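Local coordinates for protein putative phosphohistidine phosphatase, SixA (Nakamurella multipartita, PDB 4HBZ) that probably removes phosphate groups from phosphohistidine in proteins, as a SixA-like member of the histidine phosphatase superfamily, at residues A19-H27 with S113-I124; L102-S113 with G166-A174. All coordinates share one frame; numbering follows the deposited sequence. Where two conformers were deposited one is given.

Contact 1. Residues A19-H27 with S113-I124. With GOL (glycerol), chain E.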
# COMPACT_ATOMS: atom_id res chain seq x y z
N ALA A 19 17.43 -2.83 -1.43
CA ALA A 19 16.04 -2.91 -1.79
C ALA A 19 15.23 -1.87 -1.03
O ALA A 19 15.49 -1.58 0.16
CB ALA A 19 15.53 -4.27 -1.45
N ARG A 20 14.21 -1.37 -1.68
CA ARG A 20 13.24 -0.48 -1.08
C ARG A 20 12.00 -1.28 -0.73
O ARG A 20 11.73 -2.31 -1.37
CB ARG A 20 12.91 0.61 -2.07
CG ARG A 20 14.05 1.58 -2.23
CD ARG A 20 13.82 2.51 -3.39
NE ARG A 20 14.97 3.38 -3.50
CZ ARG A 20 16.11 2.99 -4.05
NH1 ARG A 20 16.26 1.73 -4.51
NH2 ARG A 20 17.12 3.84 -4.13
N THR A 21 11.28 -0.83 0.30
CA THR A 21 10.09 -1.54 0.80
C THR A 21 8.86 -0.70 0.57
O THR A 21 8.82 0.47 0.97
CB THR A 21 10.22 -1.83 2.29
OG1 THR A 21 11.40 -2.66 2.53
CG2 THR A 21 9.01 -2.49 2.83
N LEU A 22 7.90 -1.29 -0.11
CA LEU A 22 6.63 -0.67 -0.39
C LEU A 22 5.50 -1.38 0.30
O LEU A 22 5.40 -2.61 0.22
CB LEU A 22 6.37 -0.72 -1.90
CG LEU A 22 5.06 -0.14 -2.39
CD1 LEU A 22 4.98 1.34 -2.11
CD2 LEU A 22 4.86 -0.41 -3.89
N VAL A 23 4.67 -0.66 1.03
CA VAL A 23 3.53 -1.23 1.73
C VAL A 23 2.27 -0.64 1.08
O VAL A 23 2.12 0.60 1.04
CB VAL A 23 3.51 -0.92 3.23
CG1 VAL A 23 2.32 -1.62 3.87
CG2 VAL A 23 4.81 -1.39 3.87
N LEU A 24 1.44 -1.50 0.53
CA LEU A 24 0.20 -1.13 -0.10
C LEU A 24 -0.96 -1.54 0.79
O LEU A 24 -1.18 -2.73 0.96
CB LEU A 24 0.07 -1.75 -1.48
CG LEU A 24 1.08 -1.40 -2.55
CD1 LEU A 24 0.83 -2.16 -3.82
CD2 LEU A 24 1.10 0.13 -2.75
N MSE A 25 -1.69 -0.58 1.36
CA MSE A 25 -2.74 -0.85 2.34
C MSE A 25 -4.05 -0.40 1.83
O MSE A 25 -4.22 0.75 1.40
CB MSE A 25 -2.38 -0.14 3.66
CG MSE A 25 -3.40 -0.51 4.72
SE MSE A 25 -2.76 0.10 6.48
CE MSE A 25 -4.18 -0.79 7.56
N ARG A 26 -5.05 -1.25 2.02
CA ARG A 26 -6.45 -0.85 1.85
C ARG A 26 -6.98 -0.36 3.20
O ARG A 26 -6.75 -1.01 4.23
CB ARG A 26 -7.29 -2.04 1.35
CG ARG A 26 -8.76 -1.71 1.21
CD ARG A 26 -9.54 -2.93 0.78
NE ARG A 26 -10.96 -2.62 0.61
CZ ARG A 26 -11.88 -3.52 0.26
NH1 ARG A 26 -11.56 -4.76 0.03
NH2 ARG A 26 -13.13 -3.12 0.05
N HIS A 27 -7.65 0.78 3.20
CA HIS A 27 -8.22 1.31 4.44
C HIS A 27 -9.06 0.24 5.15
O HIS A 27 -9.64 -0.66 4.53
CB HIS A 27 -9.09 2.55 4.20
CG HIS A 27 -10.30 2.29 3.38
ND1 HIS A 27 -11.44 1.70 3.89
CD2 HIS A 27 -10.53 2.50 2.06
CE1 HIS A 27 -12.31 1.55 2.92
NE2 HIS A 27 -11.79 2.03 1.80
N SER A 113 13.41 4.90 2.09
CA SER A 113 13.63 3.46 2.02
C SER A 113 12.33 2.67 2.12
O SER A 113 12.20 1.58 1.52
CB SER A 113 14.59 2.99 3.09
OG SER A 113 15.82 3.69 2.99
N THR A 114 11.37 3.22 2.85
CA THR A 114 10.08 2.53 3.13
C THR A 114 8.93 3.51 2.90
O THR A 114 8.91 4.59 3.47
CB THR A 114 10.06 2.01 4.58
OG1 THR A 114 11.27 1.28 4.82
CG2 THR A 114 8.88 1.13 4.88
N VAL A 115 8.06 3.13 1.99
CA VAL A 115 6.87 3.92 1.62
C VAL A 115 5.59 3.16 1.90
O VAL A 115 5.49 2.01 1.55
CB VAL A 115 6.92 4.34 0.15
CG1 VAL A 115 5.66 5.03 -0.27
CG2 VAL A 115 8.13 5.21 -0.14
N LEU A 116 4.64 3.82 2.56
CA LEU A 116 3.32 3.28 2.80
C LEU A 116 2.31 4.03 1.94
O LEU A 116 2.29 5.26 1.96
CB LEU A 116 2.99 3.48 4.28
CG LEU A 116 1.54 3.15 4.71
CD1 LEU A 116 1.17 1.68 4.46
CD2 LEU A 116 1.29 3.50 6.18
N VAL A 117 1.43 3.29 1.30
CA VAL A 117 0.31 3.83 0.53
C VAL A 117 -0.97 3.40 1.21
O VAL A 117 -1.15 2.22 1.43
CB VAL A 117 0.32 3.34 -0.92
CG1 VAL A 117 -0.86 3.88 -1.74
CG2 VAL A 117 1.66 3.67 -1.61
N VAL A 118 -1.87 4.33 1.55
CA VAL A 118 -3.15 4.00 2.15
C VAL A 118 -4.24 4.46 1.18
O VAL A 118 -4.43 5.65 0.92
CB VAL A 118 -3.31 4.67 3.53
CG1 VAL A 118 -4.59 4.17 4.19
CG2 VAL A 118 -2.09 4.35 4.45
N GLY A 119 -4.89 3.48 0.59
CA GLY A 119 -5.91 3.79 -0.39
C GLY A 119 -7.08 2.84 -0.39
O GLY A 119 -7.47 2.29 0.63
N HIS A 120 -7.67 2.66 -1.58
CA HIS A 120 -8.93 1.97 -1.74
C HIS A 120 -8.80 0.78 -2.69
O HIS A 120 -8.00 0.82 -3.64
CB HIS A 120 -9.97 2.93 -2.39
CG HIS A 120 -10.16 4.22 -1.65
ND1 HIS A 120 -11.15 4.38 -0.71
CD2 HIS A 120 -9.42 5.37 -1.64
CE1 HIS A 120 -11.04 5.59 -0.16
NE2 HIS A 120 -10.01 6.21 -0.72
N ALA A 121 -9.59 -0.26 -2.48
CA ALA A 121 -9.82 -1.26 -3.47
C ALA A 121 -10.78 -0.75 -4.52
O ALA A 121 -11.60 0.08 -4.21
CB ALA A 121 -10.37 -2.51 -2.85
N PRO A 122 -10.69 -1.24 -5.77
CA PRO A 122 -9.85 -2.31 -6.26
C PRO A 122 -8.44 -1.88 -6.60
O PRO A 122 -7.54 -2.72 -6.91
CB PRO A 122 -10.59 -2.77 -7.52
CG PRO A 122 -11.30 -1.52 -7.99
CD PRO A 122 -11.75 -0.86 -6.73
N THR A 123 -8.14 -0.57 -6.59
CA THR A 123 -6.87 -0.14 -7.11
C THR A 123 -5.67 -0.64 -6.30
O THR A 123 -4.66 -0.99 -6.86
CB THR A 123 -6.83 1.43 -7.17
OG1 THR A 123 -7.79 1.82 -8.15
CG2 THR A 123 -5.43 1.99 -7.48
N ILE A 124 -5.80 -0.68 -4.99
CA ILE A 124 -4.65 -1.08 -4.17
C ILE A 124 -4.16 -2.51 -4.53
O ILE A 124 -2.98 -2.71 -4.87
CB ILE A 124 -4.92 -0.86 -2.69
CG1 ILE A 124 -4.84 0.64 -2.31
CG2 ILE A 124 -3.98 -1.68 -1.80
CD1 ILE A 124 -3.46 1.29 -2.30
C1 GOL E . 17.87 0.67 -0.14
O1 GOL E . 17.44 0.72 1.21
C2 GOL E . 17.68 2.09 -0.66
O2 GOL E . 17.14 2.91 0.43
C3 GOL E . 18.99 2.64 -1.24
O3 GOL E . 19.48 1.81 -2.32
O HOH W 1 -11.65 0.15 -0.44
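Val23 and Leu116 pack on one face of a parallel strand pair, with Val23 CG1 3.5 Å from Leu116 CD1. Leu116 has CG anti to the backbone N (chi1 172°), and its side chain slants across that of Val23 to bring the two methyls together. The same CD1 methyl reaches Met25 CB. Met25 is selenomethionine; its extended chain leads away from strand 114-119 toward helix 72-81. Thr21 and Thr114 lie side by side on this face, their side chains pointing the same way.

On the other face Leu24 and Val117 also run side by side, with Leu24 CD2 3.8 Å from Val117 CG2. Ile124, in helix 123-138, sets CG2 4.1 Å from Leu24 CB. Between the two faces, seven backbone hydrogen bonds join the strands, with N-H...O angles from 155° to 176°. They run from Thr21 N to Ser113 O at one end to His27 N and Gly119 O, 3.0 Å, at the other.

Past Gly119 the contact turns polar. The CB of Ala121 sits over the centre of the Arg26 guanidinium, 3.5 Å above its plane. Water 1 accepts from both Arg26 NE and Ala121 N, while Arg26 NH1 bonds to the carbonyl of Phe154. The rings of His27 and His120 meet obliquely, with His120 ND1 near the ring plane of His27, 3.4 Å from CD2. His120 NE2 bonds to Ser69 OG. Two histidines meeting at the C-terminal ends of adjacent parallel strands, the first in an Arg-His pair, are consistent with the catalytic pocket of the histidine phosphatase fold.

Contact 2. Residues L102-S113 with G166-A174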
# COMPACT_ATOMS: atom_id res chain seq x y z
N LEU A 102 0.90 4.79 -8.84
CA LEU A 102 2.31 4.67 -9.12
C LEU A 102 2.96 6.01 -9.41
O LEU A 102 4.11 6.23 -9.00
CB LEU A 102 2.59 3.66 -10.21
CG LEU A 102 2.22 2.20 -9.87
CD1 LEU A 102 2.52 1.32 -11.05
CD2 LEU A 102 2.98 1.68 -8.65
N ALA A 103 2.28 6.93 -10.10
CA ALA A 103 2.82 8.26 -10.30
C ALA A 103 3.07 8.97 -9.00
O ALA A 103 4.05 9.72 -8.88
CB ALA A 103 1.90 9.07 -11.18
N GLU A 104 2.19 8.79 -8.02
CA GLU A 104 2.40 9.44 -6.73
C GLU A 104 3.55 8.77 -5.95
O GLU A 104 4.35 9.48 -5.35
CB GLU A 104 1.15 9.39 -5.87
CG GLU A 104 0.02 10.23 -6.40
CD GLU A 104 0.35 11.71 -6.49
OE1 GLU A 104 1.14 12.24 -5.69
OE2 GLU A 104 -0.24 12.35 -7.39
N VAL A 105 3.66 7.43 -5.98
CA VAL A 105 4.82 6.76 -5.35
C VAL A 105 6.11 7.22 -6.02
O VAL A 105 7.12 7.49 -5.36
CB VAL A 105 4.66 5.25 -5.37
CG1 VAL A 105 5.93 4.62 -4.85
CG2 VAL A 105 3.46 4.86 -4.51
N ALA A 106 6.07 7.39 -7.33
CA ALA A 106 7.27 7.83 -8.05
C ALA A 106 7.78 9.18 -7.68
O ALA A 106 8.96 9.50 -7.86
CB ALA A 106 6.98 7.83 -9.54
N ALA A 107 6.93 10.03 -7.12
CA ALA A 107 7.25 11.38 -6.75
C ALA A 107 7.79 11.57 -5.30
O ALA A 107 8.17 12.69 -4.95
CB ALA A 107 6.02 12.29 -7.00
N VAL A 108 7.79 10.49 -4.50
CA VAL A 108 8.26 10.61 -3.11
C VAL A 108 9.76 10.95 -3.09
O VAL A 108 10.50 10.75 -4.09
CB VAL A 108 8.04 9.31 -2.28
CG1 VAL A 108 6.56 8.98 -2.29
CG2 VAL A 108 8.91 8.17 -2.71
N PRO A 109 10.24 11.48 -1.98
CA PRO A 109 11.70 11.72 -1.85
C PRO A 109 12.48 10.49 -2.20
O PRO A 109 12.23 9.39 -1.74
CB PRO A 109 11.85 12.11 -0.39
CG PRO A 109 10.53 12.78 -0.07
CD PRO A 109 9.48 12.01 -0.83
N ALA A 110 13.43 10.64 -3.10
CA ALA A 110 14.08 9.52 -3.70
C ALA A 110 14.81 8.67 -2.69
O ALA A 110 14.92 7.48 -2.93
CB ALA A 110 15.08 10.01 -4.75
N ASP A 111 15.31 9.25 -1.60
CA ASP A 111 16.10 8.48 -0.65
C ASP A 111 15.22 7.75 0.38
O ASP A 111 15.76 7.08 1.26
CB ASP A 111 17.12 9.36 0.09
CG ASP A 111 18.21 9.88 -0.82
OD1 ASP A 111 18.49 9.22 -1.85
OD2 ASP A 111 18.79 10.95 -0.49
N ALA A 112 13.90 7.89 0.29
CA ALA A 112 13.01 7.09 1.16
C ALA A 112 13.30 5.62 0.98
O ALA A 112 13.45 5.14 -0.15
CB ALA A 112 11.55 7.37 0.88
N SER A 113 13.41 4.90 2.09
CA SER A 113 13.63 3.46 2.02
C SER A 113 12.33 2.67 2.12
O SER A 113 12.20 1.58 1.52
CB SER A 113 14.59 2.99 3.09
OG SER A 113 15.82 3.69 2.99
N GLY A 166 14.53 -1.21 -7.82
CA GLY A 166 14.44 0.00 -8.62
C GLY A 166 14.26 1.23 -7.76
O GLY A 166 13.77 1.18 -6.61
N ALA A 167 14.70 2.37 -8.28
CA ALA A 167 14.35 3.67 -7.69
C ALA A 167 12.85 3.84 -7.66
O ALA A 167 12.11 3.29 -8.52
CB ALA A 167 14.95 4.75 -8.57
N TRP A 168 12.32 4.63 -6.72
CA TRP A 168 10.89 4.88 -6.72
C TRP A 168 10.35 5.39 -8.06
O TRP A 168 9.25 4.99 -8.47
CB TRP A 168 10.46 5.82 -5.58
CG TRP A 168 10.68 5.25 -4.22
CD1 TRP A 168 11.52 5.71 -3.29
CD2 TRP A 168 10.07 4.05 -3.68
NE1 TRP A 168 11.45 4.91 -2.16
CE2 TRP A 168 10.59 3.87 -2.37
CE3 TRP A 168 9.16 3.13 -4.17
CZ2 TRP A 168 10.14 2.83 -1.55
CZ3 TRP A 168 8.76 2.07 -3.35
CH2 TRP A 168 9.26 1.94 -2.07
N ALA A 169 11.08 6.27 -8.72
CA ALA A 169 10.61 6.82 -9.96
C ALA A 169 10.39 5.74 -11.04
O ALA A 169 9.57 5.89 -11.97
CB ALA A 169 11.55 7.90 -10.44
N ASP A 170 11.13 4.63 -10.89
CA ASP A 170 11.16 3.59 -11.90
C ASP A 170 10.24 2.42 -11.56
O ASP A 170 10.28 1.43 -12.22
CB ASP A 170 12.61 3.06 -12.01
CG ASP A 170 13.58 4.10 -12.62
OD1 ASP A 170 13.07 5.04 -13.24
OD2 ASP A 170 14.78 3.87 -12.56
N LEU A 171 9.44 2.55 -10.50
CA LEU A 171 8.67 1.43 -10.01
C LEU A 171 7.79 0.77 -11.04
O LEU A 171 7.70 -0.47 -11.10
CB LEU A 171 7.90 1.88 -8.74
CG LEU A 171 7.08 0.89 -8.00
CD1 LEU A 171 7.88 -0.24 -7.41
CD2 LEU A 171 6.30 1.64 -6.92
N ALA A 172 7.14 1.53 -11.90
CA ALA A 172 6.29 0.94 -12.89
C ALA A 172 7.05 0.01 -13.84
O ALA A 172 6.53 -1.04 -14.21
CB ALA A 172 5.52 2.00 -13.64
N GLN A 173 8.28 0.36 -14.17
CA GLN A 173 9.09 -0.46 -15.06
C GLN A 173 9.80 -1.59 -14.32
O GLN A 173 10.02 -2.67 -14.90
CB GLN A 173 10.13 0.39 -15.81
CG GLN A 173 9.52 1.40 -16.80
CD GLN A 173 8.66 2.48 -16.13
OE1 GLN A 173 9.02 3.07 -15.05
NE2 GLN A 173 7.47 2.72 -16.73
N ALA A 174 10.26 -1.32 -13.08
CA ALA A 174 11.08 -2.25 -12.32
C ALA A 174 10.18 -3.35 -11.70
O ALA A 174 10.61 -4.53 -11.58
CB ALA A 174 11.83 -1.56 -11.21
O HOH W 2 6.33 4.70 -9.16
O HOH W 3 14.49 6.31 -5.49
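Trp168 lays its indole against Val105, Val108 and Ala112 in the curve of 102-113. Its CB lies 3.7 Å from the carbonyl O of Val105. The CG is beside the backbone N (chi1 -64°), which directs the ring toward the opposing segment. There CG and CD1 meet the CG2 methyl of Val108. This methyl stands over the face of the five-membered ring, 4.0 Å from its centroid, in a CH-pi contact. Next along the ring, NE1 donates to Ala112 O at 2.8 Å. The oxygen is near the indole plane, but the N-H arrives from above the carbonyl plane, 48° out of it. Further round, CZ2 has Ser113 O at its edge. On the benzene side, CE3 touches Val105 CG1 at 3.6 Å.

That same valine methyl also meets Leu171 CD2, which in turn lies 3.7 Å from Leu102 CD2. The two leucines cross at about a right angle. Ala172 CB packs on Leu102 CD1 and extends the apolar seam.

Two waters complete the join between the backbones. Water 2 donates to Leu102 O and Trp168 O; water 3 donates to Ala110 O and accepts from Trp168 N at 3.0 Å. A leucine in place of Trp168 would probably leave Ala112 O without its indole donor and open a gap beside Val108.

The chemistry is mixed: a valine methyl lies over one face of the indole and another touches CE3, while the one polar atom is paired with a backbone carbonyl. The bond accounts for the buried N-H and ties the indole to the turn from Pro109 to Ala112.

In the fold
The centres of contacts 1 and 2 lie about 12 Å apart. Contact 1 is almost at the centre of the chain and joins two neighbouring central strands of the mixed sheet. Contact 2 lies further out, over the face of that sheet that carries Leu22, Val115 and Val117. Along the chain the segments alternate: 19-27, 102-113, 113-124, 166-174. Ser113 belongs to both contacts, in the loop that leads from helix 98-106 to strand 114-119. Trp168 bridges them directly, with CZ2 3.4 Å from Val115 CG2. Contact 2 thus covers the N-terminal part of the strand pair, while His27 and His120, probably part of the catalytic pocket, lie at its C-terminal end.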